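Long-range contacts in parahox neighbor (PDB 5Z5M), which probably converts 5-hydroxyisourate to (S)-allantoin in two steps of urate degradation, hydrolysis followed by stereoselective decarboxylation: residues L203-P208 / G241-T246; G181-H186 / P230-G235; F247-Y252 / D267-R272; A130-T135 / A166-L171. All blocks are in the same frame, centred on the assembly; numbering follows the deposited sequence.

Overall arrangement
Contacts 1 to 3, all partly buried, belong to the transthyretin-like HIU hydrolase part of this fusion protein, contact 4 to the OHCU decarboxylase part. Contacts 1 and 3 share strand 241-248, which pairs with 200-207 in contact 1 and with 268-275 in contact 3. Contact 2 lies in the other sheet, and its Leu-183, Ala-231 and Leu-232 pack against Leu-203, Tyr-243 and Trp-245 of contact 1. Backbone ladders carry contacts 1 and 3, three separate backbone bonds and apolar packing contact 2. Contact 4, a surface contact about 18 Å from contact 1 between centres, relies instead on one methionine, one arginine and a water. Contacts 1, 3 and 4 touch the second subunit.

Contact 1: residues L203-P208 / G241-T246; sequences LHRLSP and GQYEWT
A classic beta bulge interrupts the antiparallel pairing of strands 203-207 and 241-246. His-204 and Glu-244 form a regular hydrogen-bonded pair, with N-H...O angles of 174° and 160°. Further along, the carbonyl of Gln-242 takes two donors: Leu-206 N at 2.7 Å from Gln-242 O, lying above the carbonyl plane, and Ser-207 N at 3.3 Å from the same oxygen, on a lone pair. Gln-242 N returns a bond to Ser-207 O, which closes the ladder beyond the bulge.

The tight side carries Leu-203, Arg-205, Tyr-243 and Trp-245, all buried. Leu-203, its CG anti to the backbone N, lays CD1 over the six-membered ring of Trp-245 in a CH-pi contact, 4.0 Å from the ring centroid. Arg-205 runs alongside Tyr-243: CG sits over the phenol face, and a bend at chi3 (-68°) brings NE to 3.0 Å from Tyr-243 OH, in the guanidinium plane. That hydroxyl also bonds to Thr-239 O, while Arg-205 NH1 reaches Met-211 O, so both polar ends are satisfied.

The other face, with His-204, Ser-207, Gln-242 and Glu-244, is looser and partly exposed. A water donates to Glu-244 O at 2.7 Å and also bonds His-204 ND1 and Thr-246 OG1. Glu-244 extends to a salt bridge with Arg-272.

Strand 213-219 flanks 200-207, strand 268-275 flanks 241-248, and from strand 182-189 Leu-183 packs against Leu-203 and Trp-245 on the buried face, Cys-185 against Trp-245.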
loop_
_atom_site.group_PDB
_atom_site.type_symbol
_atom_site.label_atom_id
_atom_site.label_comp_id
_atom_site.label_asym_id
_atom_site.label_seq_id
_atom_site.Cartn_x
_atom_site.Cartn_y
_atom_site.Cartn_z
ATOM N N LEU A 203 19.134 -2.696 12.728
ATOM C CA LEU A 203 19.625 -2.693 11.353
ATOM C C LEU A 203 20.860 -3.580 11.236
ATOM O O LEU A 203 21.837 -3.395 11.967
ATOM C CB LEU A 203 19.958 -1.263 10.895
ATOM C CG LEU A 203 20.428 -1.117 9.441
ATOM C CD1 LEU A 203 19.377 -1.641 8.461
ATOM C CD2 LEU A 203 20.785 0.345 9.124
ATOM N N HIS A 204 20.796 -4.554 10.334
ATOM C CA HIS A 204 21.942 -5.403 10.013
ATOM C C HIS A 204 22.388 -5.194 8.582
ATOM O O HIS A 204 21.567 -4.925 7.712
ATOM C CB HIS A 204 21.609 -6.883 10.200
ATOM C CG HIS A 204 21.486 -7.300 11.626
ATOM N ND1 HIS A 204 20.381 -7.007 12.395
ATOM C CD2 HIS A 204 22.328 -7.995 12.430
ATOM C CE1 HIS A 204 20.545 -7.504 13.607
ATOM N NE2 HIS A 204 21.720 -8.107 13.654
ATOM N N ARG A 205 23.688 -5.327 8.343
ATOM C CA ARG A 205 24.196 -5.482 6.982
ATOM C C ARG A 205 24.358 -6.968 6.686
ATOM O O ARG A 205 25.012 -7.686 7.440
ATOM C CB ARG A 205 25.527 -4.755 6.793
ATOM C CG ARG A 205 26.014 -4.750 5.338
ATOM C CD ARG A 205 27.375 -4.076 5.188
ATOM N NE ARG A 205 27.316 -2.639 5.436
ATOM C CZ ARG A 205 27.804 -2.041 6.518
ATOM N NH1 ARG A 205 28.411 -2.749 7.464
ATOM N NH2 ARG A 205 27.700 -0.726 6.650
ATOM N N LEU A 206 23.755 -7.430 5.596
ATOM C CA LEU A 206 23.781 -8.855 5.266
ATOM C C LEU A 206 24.878 -9.189 4.270
ATOM O O LEU A 206 25.401 -10.303 4.267
ATOM C CB LEU A 206 22.433 -9.309 4.709
ATOM C CG LEU A 206 21.199 -9.114 5.595
ATOM C CD1 LEU A 206 20.013 -9.873 5.018
ATOM C CD2 LEU A 206 21.471 -9.539 7.026
ATOM N N SER A 207 25.218 -8.224 3.422
ATOM C CA SER A 207 26.251 -8.421 2.411
ATOM C C SER A 207 26.838 -7.070 2.001
ATOM O O SER A 207 26.177 -6.037 2.152
ATOM C CB SER A 207 25.688 -9.170 1.195
ATOM O OG SER A 207 24.892 -8.323 0.389
ATOM N N PRO A 208 28.094 -7.059 1.516
ATOM C CA PRO A 208 29.006 -8.199 1.353
ATOM C C PRO A 208 29.451 -8.771 2.699
ATOM O O PRO A 208 29.574 -8.016 3.664
ATOM C CB PRO A 208 30.188 -7.592 0.592
ATOM C CG PRO A 208 30.179 -6.157 0.977
ATOM C CD PRO A 208 28.729 -5.792 1.111
ATOM N N GLY A 241 25.440 -2.531 -0.640
ATOM C CA GLY A 241 25.249 -3.873 -0.123
ATOM C C GLY A 241 23.807 -4.176 0.226
ATOM O O GLY A 241 22.906 -3.394 -0.076
ATOM N N GLN A 242 23.584 -5.324 0.858
ATOM C CA GLN A 242 22.247 -5.710 1.267
ATOM C C GLN A 242 22.078 -5.514 2.766
ATOM O O GLN A 242 22.963 -5.859 3.548
ATOM C CB GLN A 242 21.965 -7.164 0.885
ATOM C CG GLN A 242 20.532 -7.576 1.091
ATOM C CD GLN A 242 20.279 -9.019 0.696
ATOM O OE1 GLN A 242 21.060 -9.915 1.024
ATOM N NE2 GLN A 242 19.187 -9.250 -0.025
ATOM N N TYR A 243 20.937 -4.961 3.159
ATOM C CA TYR A 243 20.646 -4.679 4.568
ATOM C C TYR A 243 19.311 -5.277 5.012
ATOM O O TYR A 243 18.496 -5.685 4.183
ATOM C CB TYR A 243 20.639 -3.164 4.813
ATOM C CG TYR A 243 21.977 -2.485 4.595
ATOM C CD1 TYR A 243 22.443 -2.218 3.311
ATOM C CD2 TYR A 243 22.766 -2.092 5.672
ATOM C CE1 TYR A 243 23.668 -1.602 3.103
ATOM C CE2 TYR A 243 23.997 -1.473 5.474
ATOM C CZ TYR A 243 24.439 -1.225 4.189
ATOM O OH TYR A 243 25.655 -0.609 3.977
ATOM N N GLU A 244 19.083 -5.309 6.322
ATOM C CA GLU A 244 17.787 -5.711 6.853
ATOM C C GLU A 244 17.422 -4.915 8.106
ATOM O O GLU A 244 18.166 -4.922 9.089
ATOM C CB GLU A 244 17.783 -7.213 7.162
ATOM C CG GLU A 244 16.447 -7.748 7.619
ATOM C CD GLU A 244 16.435 -9.267 7.738
ATOM O OE1 GLU A 244 16.200 -9.772 8.858
ATOM O OE2 GLU A 244 16.648 -9.949 6.710
ATOM N N TRP A 245 16.296 -4.200 8.052
ATOM C CA TRP A 245 15.696 -3.640 9.255
ATOM C C TRP A 245 15.030 -4.760 10.032
ATOM O O TRP A 245 14.593 -5.755 9.454
ATOM C CB TRP A 245 14.614 -2.591 8.966
ATOM C CG TRP A 245 14.968 -1.313 8.241
ATOM C CD1 TRP A 245 14.549 -0.953 6.991
ATOM C CD2 TRP A 245 15.716 -0.194 8.749
ATOM N NE1 TRP A 245 15.015 0.298 6.675
ATOM C CE2 TRP A 245 15.740 0.785 7.732
ATOM C CE3 TRP A 245 16.392 0.062 9.946
ATOM C CZ2 TRP A 245 16.409 2.000 7.876
ATOM C CZ3 TRP A 245 17.057 1.279 10.088
ATOM C CH2 TRP A 245 17.058 2.227 9.057
ATOM N N THR A 246 14.920 -4.573 11.338
ATOM C CA THR A 246 14.023 -5.372 12.156
ATOM C C THR A 246 13.132 -4.405 12.920
ATOM O O THR A 246 13.615 -3.654 13.762
ATOM C CB THR A 246 14.780 -6.296 13.140
ATOM O OG1 THR A 246 15.627 -7.193 12.409
ATOM C CG2 THR A 246 13.795 -7.108 13.966
HETATM O O HOH W 1 17.838 -6.176 11.446
#

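Contact 2: residues G181-H186 / P230-G235; sequences GFLTCH and PALKGG
Pro-230 is the bump on one side of this short antiparallel junction, and Phe-182 and Thr-184, two residues apart on the facing strand, make the hollow that receives it. The proline ring crosses the phenylalanine obliquely but runs alongside the threonine, its CG 3.7 Å from Phe-182 CD2 and 4.0 Å from Thr-184 CG2. Phe-182 takes the crowded first torsion (chi1 60°), with CG between the backbone N and the carbonyl carbon, and Thr-184 CG2 meets the ring at its edge. On the other face Leu-183 and Leu-232 point the same way, with Leu-183 CD2 at 4.2 Å from Leu-232 CD1.

Three backbone bonds hold the segments together. Gly-234 N approaches Gly-181 O nearly along the C=O axis, at 2.9 Å. Leu-183 gives its N-H to Leu-232 O and receives that of Ala-231 at its own oxygen, the latter bond bent to 137°. Phe-182 CB lies against Leu-232 O at 3.2 Å.

Strand 182-189 thus carries the short, weakly bonded strand 232-233 on one edge and the parallel strand 281-289 on the other; His-281 stacks on Phe-182, while Leu-183 and Leu-232 face strands 200-207 and 241-248 of the opposing sheet in the transthyretin-like sandwich.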
loop_
_atom_site.group_PDB
_atom_site.type_symbol
_atom_site.label_atom_id
_atom_site.label_comp_id
_atom_site.label_asym_id
_atom_site.label_seq_id
_atom_site.Cartn_x
_atom_site.Cartn_y
_atom_site.Cartn_z
ATOM N N GLY A 181 26.166 10.124 0.998
ATOM C CA GLY A 181 24.804 9.632 1.051
ATOM C C GLY A 181 24.460 9.206 2.468
ATOM O O GLY A 181 25.334 9.142 3.333
ATOM N N PHE A 182 23.189 8.918 2.715
ATOM C CA PHE A 182 22.771 8.474 4.042
ATOM C C PHE A 182 21.431 7.758 4.005
ATOM O O PHE A 182 20.699 7.820 3.008
ATOM C CB PHE A 182 22.713 9.658 5.026
ATOM C CG PHE A 182 21.740 10.751 4.634
ATOM C CD1 PHE A 182 22.093 11.713 3.697
ATOM C CD2 PHE A 182 20.492 10.835 5.232
ATOM C CE1 PHE A 182 21.209 12.721 3.339
ATOM C CE2 PHE A 182 19.603 11.842 4.883
ATOM C CZ PHE A 182 19.964 12.791 3.938
ATOM N N LEU A 183 21.121 7.090 5.113
ATOM C CA LEU A 183 19.933 6.249 5.234
ATOM C C LEU A 183 19.051 6.724 6.381
ATOM O O LEU A 183 19.510 6.853 7.516
ATOM C CB LEU A 183 20.338 4.790 5.458
ATOM C CG LEU A 183 19.238 3.749 5.687
ATOM C CD1 LEU A 183 18.352 3.581 4.453
ATOM C CD2 LEU A 183 19.860 2.417 6.074
ATOM N N THR A 184 17.792 7.009 6.072
ATOM C CA THR A 184 16.832 7.401 7.091
ATOM C C THR A 184 15.634 6.463 7.098
ATOM O O THR A 184 15.430 5.672 6.169
ATOM C CB THR A 184 16.322 8.840 6.882
ATOM O OG1 THR A 184 15.738 8.954 5.577
ATOM C CG2 THR A 184 17.460 9.849 7.034
ATOM N N CYS A 185 14.829 6.583 8.146
ATOM C CA CYS A 185 13.662 5.742 8.327
ATOM C C CYS A 185 12.536 6.536 8.976
ATOM O O CYS A 185 12.776 7.479 9.726
ATOM C CB CYS A 185 14.013 4.525 9.180
ATOM S SG CYS A 185 12.724 3.262 9.222
ATOM N N HIS A 186 11.309 6.153 8.659
ATOM C CA HIS A 186 10.119 6.742 9.247
ATOM C C HIS A 186 9.110 5.619 9.439
ATOM O O HIS A 186 8.976 4.753 8.575
ATOM C CB HIS A 186 9.565 7.849 8.344
ATOM C CG HIS A 186 8.269 8.433 8.809
ATOM N ND1 HIS A 186 8.167 9.210 9.943
ATOM C CD2 HIS A 186 7.022 8.363 8.285
ATOM C CE1 HIS A 186 6.908 9.587 10.103
ATOM N NE2 HIS A 186 6.196 9.086 9.111
ATOM N N PRO A 230 19.929 9.976 10.884
ATOM C CA PRO A 230 20.143 8.873 9.937
ATOM C C PRO A 230 20.811 7.667 10.578
ATOM O O PRO A 230 21.669 7.824 11.445
ATOM C CB PRO A 230 21.057 9.493 8.874
ATOM C CG PRO A 230 20.776 10.961 8.952
ATOM C CD PRO A 230 20.518 11.239 10.403
ATOM N N ALA A 231 20.404 6.475 10.155
ATOM C CA ALA A 231 20.965 5.233 10.668
ATOM C C ALA A 231 22.402 5.044 10.202
ATOM O O ALA A 231 23.248 4.534 10.936
ATOM C CB ALA A 231 20.101 4.045 10.231
ATOM N N LEU A 232 22.662 5.439 8.962
ATOM C CA LEU A 232 23.988 5.344 8.376
ATOM C C LEU A 232 24.282 6.645 7.643
ATOM O O LEU A 232 23.384 7.224 7.040
ATOM C CB LEU A 232 24.076 4.157 7.417
ATOM C CG LEU A 232 23.865 2.777 8.044
ATOM C CD1 LEU A 232 23.854 1.702 6.971
ATOM C CD2 LEU A 232 24.936 2.492 9.088
ATOM N N LYS A 233 25.532 7.099 7.697
ATOM C CA LYS A 233 25.910 8.365 7.069
ATOM C C LYS A 233 27.338 8.339 6.516
ATOM O O LYS A 233 28.293 8.065 7.245
ATOM C CB LYS A 233 25.761 9.514 8.077
ATOM C CG LYS A 233 26.058 10.893 7.507
ATOM C CD LYS A 233 25.715 11.998 8.501
ATOM C CE LYS A 233 26.056 13.374 7.940
ATOM N NZ LYS A 233 25.599 14.477 8.838
ATOM N N GLY A 234 27.485 8.618 5.226
ATOM C CA GLY A 234 28.808 8.805 4.657
ATOM C C GLY A 234 29.467 7.532 4.170
ATOM O O GLY A 234 29.058 6.426 4.529
ATOM N N GLY A 235 30.508 7.696 3.360
ATOM C CA GLY A 235 31.101 6.596 2.624
ATOM C C GLY A 235 31.730 5.481 3.439
ATOM O O GLY A 235 32.069 4.440 2.889
#

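Contact 3: residues F247-Y252 / D267-R272; sequences FFCGEY and DTIPLR
With chi1 near -60° in Phe-247, Cys-249 and Ile-269, CG, SG and CG1 respectively stand anti to their own carbonyl carbons. The extended end of Ile-269 then brings CD1 to 3.8 Å from Cys-249 SG. Phe-247 turns its ring toward Leu-271, whose CB lies at the ring edge and whose CD2 comes within 3.6 Å of Phe-247 CE2.

The backbone is regular only at its start. Phe-247 and Ile-269 form an antiparallel hydrogen-bonded pair with two bonds of 2.8 Å, Phe-247 N to Ile-269 O and Ile-269 N to Phe-247 O, nearly straight at 177° and 171°. At Phe-248, the centre of an inverse gamma turn, the strand gives way to helix 249-256. There Asp-267 O accepts Gly-250 N at 3.0 Å, with the donor above the carbonyl plane, and more weakly Cys-249 N.

This joins strand 268-275, outermost in its sheet within this chain, to the strand-helix junction, near Thr-268 and Arg-272 of the second subunit. Chemically, the consecutive amides of Cys-249 and Gly-250 share one carbonyl in bent geometry, Cys-249 N being also weakly bonded to Phe-247 O; the nearby helix start may polarise the Asp-267 carbonyl.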
loop_
_atom_site.group_PDB
_atom_site.type_symbol
_atom_site.label_atom_id
_atom_site.label_comp_id
_atom_site.label_asym_id
_atom_site.label_seq_id
_atom_site.Cartn_x
_atom_site.Cartn_y
_atom_site.Cartn_z
ATOM N N PHE A 247 11.845 -4.382 12.585
ATOM C CA PHE A 247 10.894 -3.517 13.272
ATOM C C PHE A 247 10.163 -4.300 14.354
ATOM O O PHE A 247 9.512 -5.306 14.065
ATOM C CB PHE A 247 9.880 -2.925 12.293
ATOM C CG PHE A 247 10.491 -2.045 11.241
ATOM C CD1 PHE A 247 10.713 -0.700 11.488
ATOM C CD2 PHE A 247 10.825 -2.559 10.001
ATOM C CE1 PHE A 247 11.268 0.123 10.515
ATOM C CE2 PHE A 247 11.375 -1.750 9.025
ATOM C CZ PHE A 247 11.602 -0.401 9.284
ATOM N N PHE A 248 10.261 -3.847 15.598
ATOM C CA PHE A 248 9.592 -4.555 16.689
ATOM C C PHE A 248 8.201 -3.975 16.911
ATOM O O PHE A 248 7.955 -3.272 17.889
ATOM C CB PHE A 248 10.437 -4.494 17.966
ATOM C CG PHE A 248 11.723 -5.267 17.866
ATOM C CD1 PHE A 248 12.876 -4.662 17.395
ATOM C CD2 PHE A 248 11.765 -6.610 18.202
ATOM C CE1 PHE A 248 14.059 -5.376 17.286
ATOM C CE2 PHE A 248 12.937 -7.330 18.092
ATOM C CZ PHE A 248 14.086 -6.714 17.631
ATOM N N CYS A 249 7.290 -4.287 15.992
ATOM C CA CYS A 249 5.970 -3.668 15.975
ATOM C C CYS A 249 5.045 -4.208 17.052
ATOM O O CYS A 249 4.128 -3.513 17.486
ATOM C CB CYS A 249 5.314 -3.850 14.611
ATOM S SG CYS A 249 6.194 -3.006 13.307
ATOM N N GLY A 250 5.276 -5.452 17.461
ATOM C CA GLY A 250 4.482 -6.065 18.511
ATOM C C GLY A 250 4.526 -5.272 19.803
ATOM O O GLY A 250 3.491 -5.043 20.434
ATOM N N GLU A 251 5.724 -4.858 20.200
ATOM C CA GLU A 251 5.886 -4.020 21.388
ATOM C C GLU A 251 5.166 -2.684 21.236
ATOM O O GLU A 251 4.586 -2.183 22.194
ATOM C CB GLU A 251 7.367 -3.769 21.679
ATOM C CG GLU A 251 8.223 -5.011 21.675
ATOM C CD GLU A 251 9.708 -4.699 21.705
ATOM O OE1 GLU A 251 10.075 -3.506 21.814
ATOM O OE2 GLU A 251 10.508 -5.655 21.607
ATOM N N TYR A 252 5.215 -2.103 20.036
ATOM C CA TYR A 252 4.548 -0.828 19.798
ATOM C C TYR A 252 3.026 -0.971 19.923
ATOM O O TYR A 252 2.375 -0.168 20.592
ATOM C CB TYR A 252 4.917 -0.250 18.416
ATOM C CG TYR A 252 4.021 0.903 18.017
ATOM C CD1 TYR A 252 4.191 2.166 18.576
ATOM C CD2 TYR A 252 2.987 0.722 17.105
ATOM C CE1 TYR A 252 3.360 3.214 18.233
ATOM C CE2 TYR A 252 2.151 1.762 16.757
ATOM C CZ TYR A 252 2.340 3.006 17.324
ATOM O OH TYR A 252 1.513 4.048 16.980
ATOM N N ASP A 267 4.167 -9.027 14.399
ATOM C CA ASP A 267 4.830 -8.462 15.569
ATOM C C ASP A 267 6.216 -7.966 15.172
ATOM O O ASP A 267 6.435 -6.764 15.055
ATOM C CB ASP A 267 4.900 -9.467 16.732
ATOM C CG ASP A 267 5.368 -10.847 16.308
ATOM O OD1 ASP A 267 6.161 -10.950 15.350
ATOM O OD2 ASP A 267 4.947 -11.834 16.950
ATOM N N THR A 268 7.139 -8.885 14.924
ATOM C CA THR A 268 8.468 -8.505 14.461
ATOM C C THR A 268 8.540 -8.552 12.931
ATOM O O THR A 268 8.301 -9.590 12.328
ATOM C CB THR A 268 9.540 -9.424 15.066
ATOM O OG1 THR A 268 9.450 -9.383 16.498
ATOM C CG2 THR A 268 10.916 -8.980 14.637
ATOM N N ILE A 269 8.872 -7.424 12.309
ATOM C CA ILE A 269 8.876 -7.333 10.848
ATOM C C ILE A 269 10.277 -7.125 10.290
ATOM O O ILE A 269 10.916 -6.101 10.568
ATOM C CB ILE A 269 7.981 -6.181 10.344
ATOM C CG1 ILE A 269 6.533 -6.382 10.789
ATOM C CG2 ILE A 269 8.077 -6.042 8.813
ATOM C CD1 ILE A 269 5.596 -5.288 10.299
ATOM N N PRO A 270 10.767 -8.099 9.509
ATOM C CA PRO A 270 12.022 -7.899 8.780
ATOM C C PRO A 270 11.776 -7.130 7.480
ATOM O O PRO A 270 10.752 -7.340 6.827
ATOM C CB PRO A 270 12.488 -9.328 8.499
ATOM C CG PRO A 270 11.211 -10.085 8.335
ATOM C CD PRO A 270 10.233 -9.464 9.319
ATOM N N LEU A 271 12.692 -6.234 7.134
ATOM C CA LEU A 271 12.606 -5.484 5.883
ATOM C C LEU A 271 13.961 -5.529 5.204
ATOM O O LEU A 271 14.872 -4.785 5.570
ATOM C CB LEU A 271 12.174 -4.033 6.132
ATOM C CG LEU A 271 11.253 -3.374 5.098
ATOM C CD1 LEU A 271 9.948 -4.137 5.018
ATOM C CD2 LEU A 271 10.985 -1.903 5.439
ATOM N N ARG A 272 14.081 -6.413 4.219
ATOM C CA ARG A 272 15.335 -6.655 3.513
ATOM C C ARG A 272 15.419 -5.771 2.265
ATOM O O ARG A 272 14.466 -5.712 1.484
ATOM C CB ARG A 272 15.437 -8.138 3.140
ATOM C CG ARG A 272 16.768 -8.589 2.570
ATOM C CD ARG A 272 16.779 -10.112 2.433
ATOM N NE ARG A 272 16.475 -10.764 3.705
ATOM C CZ ARG A 272 16.169 -12.051 3.839
ATOM N NH1 ARG A 272 16.125 -12.837 2.778
ATOM N NH2 ARG A 272 15.904 -12.556 5.038
#

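Contact 4: residues A130-T135 / A166-L171; sequences AVRNAT and AWMRLL
Met-168 lays its CG over one face of the Arg-132 guanidinium and carries its methyl onward to the arginine's own stem. The setting is the all-helical OHCU decarboxylase domain, where the loop between helices 106-123 and 136-146 passes beside the long helix 151-173. Met-168 leaves that helix with CG anti to its carbonyl carbon (chi1 -68°) and runs fully extended, so that CE ends 3.7 Å from Arg-132 CG and 4.2 Å from Ala-130 CB. Arg-132 is likewise extended from CG to NE and comes from the other direction, so the two chains approach head-on and overlap, methyl beside Arg-132 CG, guanidinium beside Met-168 CG.

One helical turn further on, Leu-171 crosses the arginine at about a right angle and sets CD1 3.6 Å from Arg-132 NH2. The joint is therefore mainly apolar, although the arginine's charged group takes part. Ala-130 is buried, its N bonded to Gln-161 of the same helix, whereas the Arg-132 end is partly exposed and borders the second subunit, whose Gln-263 packs on it. A single water links the two segments, accepting from Arg-132 NH2 at 3.1 Å and donating to Met-168 O at 2.8 Å.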
loop_
_atom_site.group_PDB
_atom_site.type_symbol
_atom_site.label_atom_id
_atom_site.label_comp_id
_atom_site.label_asym_id
_atom_site.label_seq_id
_atom_site.Cartn_x
_atom_site.Cartn_y
_atom_site.Cartn_z
ATOM N N ALA A 130 23.709 -8.141 -15.460
ATOM C CA ALA A 130 24.444 -7.484 -14.386
ATOM C C ALA A 130 23.792 -7.744 -13.035
ATOM O O ALA A 130 22.877 -7.027 -12.632
ATOM C CB ALA A 130 24.529 -5.992 -14.642
ATOM N N VAL A 131 24.253 -8.777 -12.340
ATOM C CA VAL A 131 23.733 -9.091 -11.013
ATOM C C VAL A 131 24.891 -9.324 -10.042
ATOM O O VAL A 131 25.884 -9.970 -10.388
ATOM C CB VAL A 131 22.812 -10.345 -11.029
ATOM C CG1 VAL A 131 22.385 -10.735 -9.611
ATOM C CG2 VAL A 131 21.598 -10.117 -11.915
ATOM N N ARG A 132 24.776 -8.767 -8.842
ATOM C CA ARG A 132 25.767 -8.982 -7.797
ATOM C C ARG A 132 25.591 -10.350 -7.153
ATOM O O ARG A 132 24.560 -10.622 -6.537
ATOM C CB ARG A 132 25.670 -7.882 -6.742
ATOM C CG ARG A 132 26.102 -6.529 -7.259
ATOM C CD ARG A 132 26.111 -5.491 -6.164
ATOM N NE ARG A 132 26.685 -4.236 -6.635
ATOM C CZ ARG A 132 27.974 -3.927 -6.549
ATOM N NH1 ARG A 132 28.829 -4.784 -6.009
ATOM N NH2 ARG A 132 28.407 -2.759 -7.002
ATOM N N ASN A 133 26.609 -11.197 -7.300
ATOM C CA ASN A 133 26.596 -12.559 -6.766
ATOM C C ASN A 133 25.338 -13.319 -7.169
ATOM O O ASN A 133 24.546 -13.735 -6.321
ATOM C CB ASN A 133 26.733 -12.544 -5.241
ATOM N N ALA A 134 25.164 -13.490 -8.475
ATOM C CA ALA A 134 23.976 -14.136 -9.013
ATOM C C ALA A 134 23.974 -15.632 -8.733
ATOM O O ALA A 134 24.993 -16.305 -8.876
ATOM C CB ALA A 134 23.875 -13.881 -10.510
ATOM N N THR A 135 22.822 -16.149 -8.322
ATOM C CA THR A 135 22.640 -17.585 -8.208
ATOM C C THR A 135 22.373 -18.144 -9.594
ATOM O O THR A 135 22.068 -17.392 -10.521
ATOM C CB THR A 135 21.474 -17.946 -7.277
ATOM O OG1 THR A 135 20.245 -17.517 -7.872
ATOM C CG2 THR A 135 21.642 -17.270 -5.925
ATOM N N ALA A 166 29.050 -1.062 -15.849
ATOM C CA ALA A 166 29.948 0.081 -15.811
ATOM C C ALA A 166 29.967 0.688 -14.411
ATOM O O ALA A 166 31.024 1.030 -13.885
ATOM C CB ALA A 166 29.532 1.119 -16.838
ATOM N N TRP A 167 28.784 0.800 -13.817
ATOM C CA TRP A 167 28.629 1.330 -12.467
ATOM C C TRP A 167 29.367 0.453 -11.457
ATOM O O TRP A 167 30.049 0.966 -10.570
ATOM C CB TRP A 167 27.143 1.434 -12.121
ATOM C CG TRP A 167 26.834 1.905 -10.731
ATOM C CD1 TRP A 167 26.151 1.220 -9.775
ATOM C CD2 TRP A 167 27.175 3.172 -10.153
ATOM N NE1 TRP A 167 26.048 1.973 -8.626
ATOM C CE2 TRP A 167 26.664 3.183 -8.837
ATOM C CE3 TRP A 167 27.859 4.300 -10.617
ATOM C CZ2 TRP A 167 26.824 4.266 -7.981
ATOM C CZ3 TRP A 167 28.007 5.386 -9.764
ATOM C CH2 TRP A 167 27.495 5.359 -8.463
ATOM N N MET A 168 29.250 -0.868 -11.613
ATOM C CA MET A 168 29.942 -1.803 -10.726
ATOM C C MET A 168 31.457 -1.666 -10.834
ATOM O O MET A 168 32.166 -1.761 -9.837
ATOM C CB MET A 168 29.528 -3.248 -11.029
ATOM C CG MET A 168 28.087 -3.554 -10.685
ATOM S SD MET A 168 27.637 -5.246 -11.115
ATOM C CE MET A 168 25.884 -5.222 -10.751
ATOM N N ARG A 169 31.953 -1.440 -12.043
ATOM C CA ARG A 169 33.392 -1.310 -12.238
ATOM C C ARG A 169 33.925 0.003 -11.671
ATOM O O ARG A 169 35.009 0.038 -11.085
ATOM C CB ARG A 169 33.739 -1.426 -13.718
ATOM C CG ARG A 169 33.590 -2.834 -14.259
ATOM C CD ARG A 169 33.728 -2.844 -15.770
ATOM N NE ARG A 169 33.684 -4.197 -16.308
ATOM C CZ ARG A 169 33.539 -4.479 -17.597
ATOM N NH1 ARG A 169 33.420 -3.500 -18.484
ATOM N NH2 ARG A 169 33.510 -5.742 -17.997
ATOM N N LEU A 170 33.160 1.078 -11.850
ATOM C CA LEU A 170 33.519 2.383 -11.294
ATOM C C LEU A 170 33.612 2.315 -9.772
ATOM O O LEU A 170 34.527 2.878 -9.173
ATOM C CB LEU A 170 32.499 3.453 -11.703
ATOM C CG LEU A 170 32.603 4.032 -13.116
ATOM C CD1 LEU A 170 31.354 4.836 -13.452
ATOM C CD2 LEU A 170 33.855 4.902 -13.254
ATOM N N LEU A 171 32.655 1.626 -9.154
ATOM C CA LEU A 171 32.613 1.495 -7.695
ATOM C C LEU A 171 33.825 0.737 -7.151
ATOM O O LEU A 171 34.304 1.020 -6.049
ATOM C CB LEU A 171 31.326 0.794 -7.254
ATOM C CG LEU A 171 30.049 1.640 -7.216
ATOM C CD1 LEU A 171 28.855 0.771 -6.871
ATOM C CD2 LEU A 171 30.180 2.773 -6.214
HETATM O O HOH W 2 31.459 -2.958 -7.362
#